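Local atomic coordinates of penicillin-binding protein 2 (Pbp2) (PDB entry 5LP5), a protein that probably acts as a penicillin-binding peptidoglycan transpeptidase of the inner membrane in cell-wall synthesis and cell-shape maintenance, and forms a complex with the rod shape-determining protein MreC. Residues F63-F74 and F144-N155. Sequence-based numbering, arbitrary orientation.
Sequences FLATNELVFGVF and FALPLDKRYYPN
E68 lies across the ring of Y152 in a long, twisted two-stranded antiparallel pairing, T66-F74 against F144-Y152, within the family's so-called dimerisation domain. Its OE2 sits over the ring centre, 3.7 Å from Y152 CG, with carboxylate and ring planes 25° apart; T66 CG2 meets the same ring at its edge. K150 runs alongside E68, its NZ 4.4 Å from E68 OE1, beyond a salt bridge, though the opposite charges may still attract weakly. Further along this face F74 takes L146 CD1 over one face of its ring, offset toward the rim, in a CH-pi contact 3.8 Å from the centroid, while L148 CD2 reaches the ring edge. L148 CD1 packs over G72 CA at 4.0 Å, against the bare backbone of the glycine. Paired backbone bonds at T66/Y152, E68/K150, V70/L148 and F74/F144 fix the register. On the other face, L69 CD1 rests on P147 CB, and F71 CD1 lies against the L146-P147 peptide. Nearer the Y152 end, a bend at chi2 (68°) turns the R151 chain back toward N67, and R151 NH1 reaches N67 OD1 at 3.0 Å, the oxygen lying in the guanidinium plane but the donor standing 37° out of the amide plane. F182 of the MreC chain packs on L69 and P147, and F169 of MreC on F71, so this patch is part of the interface with MreC. The R151 guanidinium is further held by a salt bridge from NE to E192 OE2 and a hydrogen bond from NH1 to G54 O, while N67 ND2 donates to R53 O.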
ATOM      1  N   PHE A  63      -5.225   5.874 -10.136  1.00 47.06           N
ATOM      2  CA  PHE A  63      -4.871   4.640  -9.435  1.00 46.49           C
ATOM      3  C   PHE A  63      -5.738   3.451  -9.844  1.00 43.52           C
ATOM      4  O   PHE A  63      -6.970   3.488  -9.729  1.00 38.75           O
ATOM      5  CB  PHE A  63      -5.013   4.826  -7.926  1.00 49.25           C
ATOM      6  CG  PHE A  63      -3.969   5.700  -7.339  1.00 50.85           C
ATOM      7  CD1 PHE A  63      -4.224   7.021  -7.093  1.00 53.41           C
ATOM      8  CD2 PHE A  63      -2.718   5.196  -7.046  1.00 56.86           C
ATOM      9  CE1 PHE A  63      -3.253   7.838  -6.559  1.00 55.82           C
ATOM     10  CE2 PHE A  63      -1.737   6.004  -6.510  1.00 57.30           C
ATOM     11  CZ  PHE A  63      -2.006   7.326  -6.263  1.00 56.39           C
ATOM     12  N   LEU A  64      -5.070   2.389 -10.281  1.00 40.88           N
ATOM     13  CA  LEU A  64      -5.720   1.115 -10.543  1.00 42.40           C
ATOM     14  C   LEU A  64      -5.420   0.116  -9.437  1.00 44.97           C
ATOM     15  O   LEU A  64      -6.314  -0.648  -9.021  1.00 46.57           O
ATOM     16  CB  LEU A  64      -5.261   0.563 -11.891  1.00 40.50           C
ATOM     17  CG  LEU A  64      -5.650   1.423 -13.093  1.00 39.92           C
ATOM     18  CD1 LEU A  64      -4.907   1.006 -14.354  1.00 40.47           C
ATOM     19  CD2 LEU A  64      -7.150   1.379 -13.298  1.00 37.87           C
ATOM     20  N   ALA A  65      -4.163   0.141  -8.981  1.00 45.88           N
ATOM     21  CA  ALA A  65      -3.662  -0.745  -7.927  1.00 46.14           C
ATOM     22  C   ALA A  65      -2.713  -0.001  -6.999  1.00 44.75           C
ATOM     23  O   ALA A  65      -1.775   0.674  -7.438  1.00 47.05           O
ATOM     24  CB  ALA A  65      -2.951  -1.965  -8.513  1.00 44.27           C
ATOM     25  N   THR A  66      -2.944  -0.171  -5.706  1.00 43.14           N
ATOM     26  CA  THR A  66      -2.185   0.525  -4.702  1.00 42.43           C
ATOM     27  C   THR A  66      -2.103  -0.264  -3.392  1.00 43.27           C
ATOM     28  O   THR A  66      -2.557  -1.404  -3.310  1.00 42.38           O
ATOM     29  CB  THR A  66      -2.791   1.914  -4.471  1.00 42.79           C
ATOM     30  OG1 THR A  66      -1.867   2.691  -3.727  1.00 48.49           O
ATOM     31  CG2 THR A  66      -4.121   1.848  -3.744  1.00 41.78           C
ATOM     32  N   ASN A  67      -1.533   0.360  -2.361  1.00 43.67           N
ATOM     33  CA  ASN A  67      -1.376  -0.277  -1.039  1.00 41.97           C
ATOM     34  C   ASN A  67      -2.065   0.522   0.091  1.00 41.02           C
ATOM     35  O   ASN A  67      -2.088   1.738   0.052  1.00 44.07           O
ATOM     36  CB  ASN A  67       0.108  -0.407  -0.735  1.00 40.02           C
ATOM     37  CG  ASN A  67       0.849  -1.248  -1.753  1.00 38.08           C
ATOM     38  OD1 ASN A  67       0.314  -2.226  -2.281  1.00 39.49           O
ATOM     39  ND2 ASN A  67       2.107  -0.888  -2.010  1.00 34.71           N
ATOM     40  N   GLU A  68      -2.622  -0.174   1.080  1.00 41.16           N
ATOM     41  CA  GLU A  68      -3.282   0.466   2.231  1.00 44.30           C
ATOM     42  C   GLU A  68      -2.573   0.116   3.516  1.00 45.00           C
ATOM     43  O   GLU A  68      -2.333  -1.055   3.801  1.00 46.95           O
ATOM     44  CB  GLU A  68      -4.740   0.051   2.368  1.00 45.10           C
ATOM     45  CG  GLU A  68      -5.680   0.918   1.562  1.00 50.62           C
ATOM     46  CD  GLU A  68      -7.138   0.722   1.941  1.00 56.47           C
ATOM     47  OE1 GLU A  68      -7.430  -0.065   2.871  1.00 59.89           O
ATOM     48  OE2 GLU A  68      -7.992   1.384   1.316  1.00 64.60           O
ATOM     49  N   LEU A  69      -2.242   1.152   4.279  1.00 41.37           N
ATOM     50  CA  LEU A  69      -1.529   0.984   5.520  1.00 36.91           C
ATOM     51  C   LEU A  69      -2.478   0.491   6.600  1.00 34.96           C
ATOM     52  O   LEU A  69      -3.447   1.138   6.952  1.00 31.03           O
ATOM     53  CB  LEU A  69      -0.892   2.303   5.914  1.00 36.78           C
ATOM     54  CG  LEU A  69       0.005   2.293   7.123  1.00 37.98           C
ATOM     55  CD1 LEU A  69       1.026   1.169   7.043  1.00 38.83           C
ATOM     56  CD2 LEU A  69       0.703   3.647   7.232  1.00 37.94           C
ATOM     57  N   VAL A  70      -2.195  -0.693   7.106  1.00 36.89           N
ATOM     58  CA  VAL A  70      -3.047  -1.330   8.108  1.00 37.19           C
ATOM     59  C   VAL A  70      -2.145  -1.866   9.209  1.00 37.30           C
ATOM     60  O   VAL A  70      -0.932  -1.662   9.165  1.00 38.21           O
ATOM     61  CB  VAL A  70      -3.919  -2.454   7.496  1.00 36.23           C
ATOM     62  CG1 VAL A  70      -4.796  -1.895   6.397  1.00 36.32           C
ATOM     63  CG2 VAL A  70      -3.066  -3.576   6.934  1.00 34.27           C
ATOM     64  N   PHE A  71      -2.737  -2.516  10.205  1.00 37.06           N
ATOM     65  CA  PHE A  71      -1.997  -2.952  11.375  1.00 36.83           C
ATOM     66  C   PHE A  71      -2.049  -4.454  11.600  1.00 37.52           C
ATOM     67  O   PHE A  71      -2.707  -5.183  10.868  1.00 36.77           O
ATOM     68  CB  PHE A  71      -2.483  -2.197  12.606  1.00 36.73           C
ATOM     69  CG  PHE A  71      -1.895  -0.826  12.721  1.00 37.04           C
ATOM     70  CD1 PHE A  71      -0.632  -0.642  13.256  1.00 37.52           C
ATOM     71  CD2 PHE A  71      -2.591   0.274  12.268  1.00 35.08           C
ATOM     72  CE1 PHE A  71      -0.088   0.618  13.349  1.00 36.47           C
ATOM     73  CE2 PHE A  71      -2.051   1.529  12.370  1.00 34.20           C
ATOM     74  CZ  PHE A  71      -0.802   1.707  12.906  1.00 34.61           C
ATOM     75  N   GLY A  72      -1.357  -4.891  12.646  1.00 39.59           N
ATOM     76  CA  GLY A  72      -1.156  -6.287  12.944  1.00 40.86           C
ATOM     77  C   GLY A  72      -0.699  -6.375  14.377  1.00 43.39           C
ATOM     78  O   GLY A  72       0.181  -5.635  14.782  1.00 43.14           O
ATOM     79  N   VAL A  73      -1.311  -7.254  15.165  1.00 46.02           N
ATOM     80  CA  VAL A  73      -0.874  -7.435  16.545  1.00 49.00           C
ATOM     81  C   VAL A  73       0.004  -8.676  16.630  1.00 51.70           C
ATOM     82  O   VAL A  73      -0.395  -9.754  16.204  1.00 50.41           O
ATOM     83  CB  VAL A  73      -2.070  -7.518  17.512  1.00 48.68           C
ATOM     84  CG1 VAL A  73      -1.601  -7.787  18.936  1.00 49.92           C
ATOM     85  CG2 VAL A  73      -2.876  -6.228  17.460  1.00 47.14           C
ATOM     86  N   PHE A  74       1.197  -8.509  17.191  1.00 57.53           N
ATOM     87  CA  PHE A  74       2.207  -9.560  17.213  1.00 63.92           C
ATOM     88  C   PHE A  74       2.593  -9.951  18.638  1.00 69.23           C
ATOM     89  O   PHE A  74       2.657  -9.088  19.533  1.00 74.97           O
ATOM     90  CB  PHE A  74       3.470  -9.061  16.526  1.00 67.25           C
ATOM     91  CG  PHE A  74       3.373  -8.980  15.034  1.00 67.89           C
ATOM     92  CD1 PHE A  74       4.004  -9.935  14.250  1.00 72.94           C
ATOM     93  CD2 PHE A  74       2.688  -7.944  14.412  1.00 68.07           C
ATOM     94  CE1 PHE A  74       3.950  -9.866  12.871  1.00 73.73           C
ATOM     95  CE2 PHE A  74       2.625  -7.871  13.032  1.00 70.44           C
ATOM     96  CZ  PHE A  74       3.267  -8.827  12.258  1.00 72.82           C
ATOM     97  N   PHE A 144       3.035  -6.181  20.828  1.00 62.36           N
ATOM     98  CA  PHE A 144       3.520  -5.300  19.772  1.00 61.37           C
ATOM     99  C   PHE A 144       2.431  -5.092  18.711  1.00 55.50           C
ATOM    100  O   PHE A 144       1.657  -5.992  18.424  1.00 50.64           O
ATOM    101  CB  PHE A 144       4.783  -5.904  19.132  1.00 64.25           C
ATOM    102  CG  PHE A 144       5.928  -6.090  20.097  1.00 67.25           C
ATOM    103  CD1 PHE A 144       7.074  -5.312  19.986  1.00 66.93           C
ATOM    104  CD2 PHE A 144       5.874  -7.061  21.103  1.00 66.96           C
ATOM    105  CE1 PHE A 144       8.134  -5.476  20.870  1.00 70.20           C
ATOM    106  CE2 PHE A 144       6.909  -7.213  22.004  1.00 68.15           C
ATOM    107  CZ  PHE A 144       8.050  -6.429  21.880  1.00 70.84           C
ATOM    108  N   ALA A 145       2.372  -3.892  18.142  1.00 50.98           N
ATOM    109  CA  ALA A 145       1.400  -3.567  17.103  1.00 46.70           C
ATOM    110  C   ALA A 145       2.127  -2.833  15.965  1.00 44.28           C
ATOM    111  O   ALA A 145       2.685  -1.754  16.157  1.00 44.29           O
ATOM    112  CB  ALA A 145       0.271  -2.716  17.679  1.00 45.62           C
ATOM    113  N   LEU A 146       2.094  -3.416  14.774  1.00 42.11           N
ATOM    114  CA  LEU A 146       3.035  -3.068  13.734  1.00 40.61           C
ATOM    115  C   LEU A 146       2.317  -2.778  12.450  1.00 38.69           C
ATOM    116  O   LEU A 146       1.321  -3.419  12.138  1.00 39.66           O
ATOM    117  CB  LEU A 146       3.988  -4.240  13.498  1.00 41.93           C
ATOM    118  CG  LEU A 146       4.768  -4.691  14.733  1.00 43.01           C
ATOM    119  CD1 LEU A 146       5.542  -5.989  14.498  1.00 43.05           C
ATOM    120  CD2 LEU A 146       5.679  -3.538  15.155  1.00 42.32           C
ATOM    121  N   PRO A 147       2.852  -1.837  11.672  1.00 38.15           N
ATOM    122  CA  PRO A 147       2.319  -1.445  10.371  1.00 36.56           C
ATOM    123  C   PRO A 147       2.610  -2.472   9.282  1.00 35.99           C
ATOM    124  O   PRO A 147       3.744  -2.939   9.151  1.00 37.33           O
ATOM    125  CB  PRO A 147       3.056  -0.140  10.082  1.00 36.13           C
ATOM    126  CG  PRO A 147       4.357  -0.300  10.773  1.00 37.44           C
ATOM    127  CD  PRO A 147       4.103  -1.132  11.994  1.00 38.39           C
ATOM    128  N   LEU A 148       1.578  -2.814   8.520  1.00 34.91           N
ATOM    129  CA  LEU A 148       1.654  -3.763   7.407  1.00 34.88           C
ATOM    130  C   LEU A 148       1.003  -3.163   6.165  1.00 34.30           C
ATOM    131  O   LEU A 148       0.170  -2.272   6.261  1.00 31.38           O
ATOM    132  CB  LEU A 148       0.885  -5.048   7.737  1.00 35.24           C
ATOM    133  CG  LEU A 148       1.198  -5.811   9.012  1.00 36.80           C
ATOM    134  CD1 LEU A 148       0.118  -6.864   9.244  1.00 37.20           C
ATOM    135  CD2 LEU A 148       2.575  -6.446   8.932  1.00 36.73           C
ATOM    136  N   ASP A 149       1.356  -3.694   5.001  1.00 37.52           N
ATOM    137  CA  ASP A 149       0.714  -3.339   3.745  1.00 41.21           C
ATOM    138  C   ASP A 149      -0.315  -4.377   3.307  1.00 40.86           C
ATOM    139  O   ASP A 149      -0.089  -5.564   3.418  1.00 46.93           O
ATOM    140  CB  ASP A 149       1.760  -3.178   2.632  1.00 43.99           C
ATOM    141  CG  ASP A 149       2.240  -1.757   2.492  1.00 48.76           C
ATOM    142  OD1 ASP A 149       1.494  -0.857   2.962  1.00 53.64           O
ATOM    143  OD2 ASP A 149       3.343  -1.540   1.913  1.00 54.12           O
ATOM    144  N   LYS A 150      -1.436  -3.902   2.795  1.00 39.43           N
ATOM    145  CA  LYS A 150      -2.445  -4.741   2.185  1.00 39.37           C
ATOM    146  C   LYS A 150      -2.736  -4.164   0.814  1.00 39.02           C
ATOM    147  O   LYS A 150      -2.970  -2.979   0.697  1.00 43.62           O
ATOM    148  CB  LYS A 150      -3.707  -4.750   3.050  1.00 40.79           C
ATOM    149  CG  LYS A 150      -5.014  -4.727   2.299  1.00 41.24           C
ATOM    150  CD  LYS A 150      -6.175  -4.844   3.277  1.00 42.70           C
ATOM    151  CE  LYS A 150      -7.280  -3.863   2.947  1.00 41.99           C
ATOM    152  NZ  LYS A 150      -8.514  -4.251   3.651  1.00 44.87           N
ATOM    153  N   ARG A 151      -2.696  -4.974  -0.232  1.00 37.79           N
ATOM    154  CA  ARG A 151      -2.938  -4.485  -1.578  1.00 34.69           C
ATOM    155  C   ARG A 151      -4.374  -4.000  -1.657  1.00 34.84           C
ATOM    156  O   ARG A 151      -5.266  -4.489  -0.944  1.00 32.53           O
ATOM    157  CB  ARG A 151      -2.685  -5.596  -2.603  1.00 35.26           C
ATOM    158  CG  ARG A 151      -2.473  -5.129  -4.046  1.00 34.86           C
ATOM    159  CD  ARG A 151      -1.158  -4.365  -4.211  1.00 34.38           C
ATOM    160  NE  ARG A 151      -0.704  -4.277  -5.609  1.00 33.26           N
ATOM    161  CZ  ARG A 151       0.213  -3.416  -6.055  1.00 32.25           C
ATOM    162  NH1 ARG A 151       0.805  -2.571  -5.220  1.00 32.41           N
ATOM    163  NH2 ARG A 151       0.552  -3.391  -7.339  1.00 32.06           N
ATOM    164  N   TYR A 152      -4.597  -3.023  -2.525  1.00 36.67           N
ATOM    165  CA  TYR A 152      -5.917  -2.411  -2.682  1.00 36.48           C
ATOM    166  C   TYR A 152      -6.182  -1.964  -4.120  1.00 35.46           C
ATOM    167  O   TYR A 152      -5.402  -1.227  -4.710  1.00 33.54           O
ATOM    168  CB  TYR A 152      -6.054  -1.221  -1.733  1.00 37.75           C
ATOM    169  CG  TYR A 152      -7.412  -0.560  -1.778  1.00 39.52           C
ATOM    170  CD1 TYR A 152      -8.556  -1.218  -1.309  1.00 43.07           C
ATOM    171  CD2 TYR A 152      -7.556   0.712  -2.299  1.00 38.52           C
ATOM    172  CE1 TYR A 152      -9.803  -0.617  -1.369  1.00 42.70           C
ATOM    173  CE2 TYR A 152      -8.786   1.330  -2.346  1.00 38.32           C
ATOM    174  CZ  TYR A 152      -9.906   0.669  -1.887  1.00 40.18           C
ATOM    175  OH  TYR A 152     -11.120   1.305  -1.970  1.00 39.56           O
ATOM    176  N   TYR A 153      -7.312  -2.405  -4.659  1.00 37.30           N
ATOM    177  CA  TYR A 153      -7.736  -2.089  -6.019  1.00 36.27           C
ATOM    178  C   TYR A 153      -8.948  -1.168  -5.888  1.00 37.79           C
ATOM    179  O   TYR A 153     -10.060  -1.618  -5.606  1.00 36.78           O
ATOM    180  CB  TYR A 153      -8.045  -3.385  -6.797  1.00 35.67           C
ATOM    181  CG  TYR A 153      -6.863  -4.340  -6.795  1.00 33.74           C
ATOM    182  CD1 TYR A 153      -5.935  -4.320  -7.809  1.00 32.44           C
ATOM    183  CD2 TYR A 153      -6.646  -5.226  -5.733  1.00 35.53           C
ATOM    184  CE1 TYR A 153      -4.834  -5.174  -7.797  1.00 32.68           C
ATOM    185  CE2 TYR A 153      -5.545  -6.077  -5.711  1.00 33.82           C
ATOM    186  CZ  TYR A 153      -4.647  -6.043  -6.744  1.00 32.93           C
ATOM    187  OH  TYR A 153      -3.559  -6.863  -6.744  1.00 34.18           O
ATOM    188  N   PRO A 154      -8.722   0.146  -6.045  1.00 39.58           N
ATOM    189  CA  PRO A 154      -9.761   1.140  -5.822  1.00 39.92           C
ATOM    190  C   PRO A 154     -11.004   0.891  -6.640  1.00 41.12           C
ATOM    191  O   PRO A 154     -12.115   1.038  -6.128  1.00 46.54           O
ATOM    192  CB  PRO A 154      -9.123   2.460  -6.255  1.00 38.58           C
ATOM    193  CG  PRO A 154      -7.796   2.132  -6.795  1.00 39.85           C
ATOM    194  CD  PRO A 154      -7.428   0.764  -6.355  1.00 40.00           C
ATOM    195  N   ASN A 155     -10.835   0.497  -7.892  1.00 39.30           N
ATOM    196  CA  ASN A 155     -12.005   0.327  -8.758  1.00 37.71           C
ATOM    197  C   ASN A 155     -12.634  -1.061  -8.716  1.00 37.23           C
ATOM    198  O   ASN A 155     -13.521  -1.365  -9.498  1.00 40.66           O
ATOM    199  CB  ASN A 155     -11.645   0.704 -10.187  1.00 36.94           C
ATOM    200  CG  ASN A 155     -11.126   2.104 -10.278  1.00 34.92           C
ATOM    201  OD1 ASN A 155     -11.859   3.027 -10.595  1.00 37.55           O
ATOM    202  ND2 ASN A 155      -9.870   2.271  -9.972  1.00 36.46           N
TER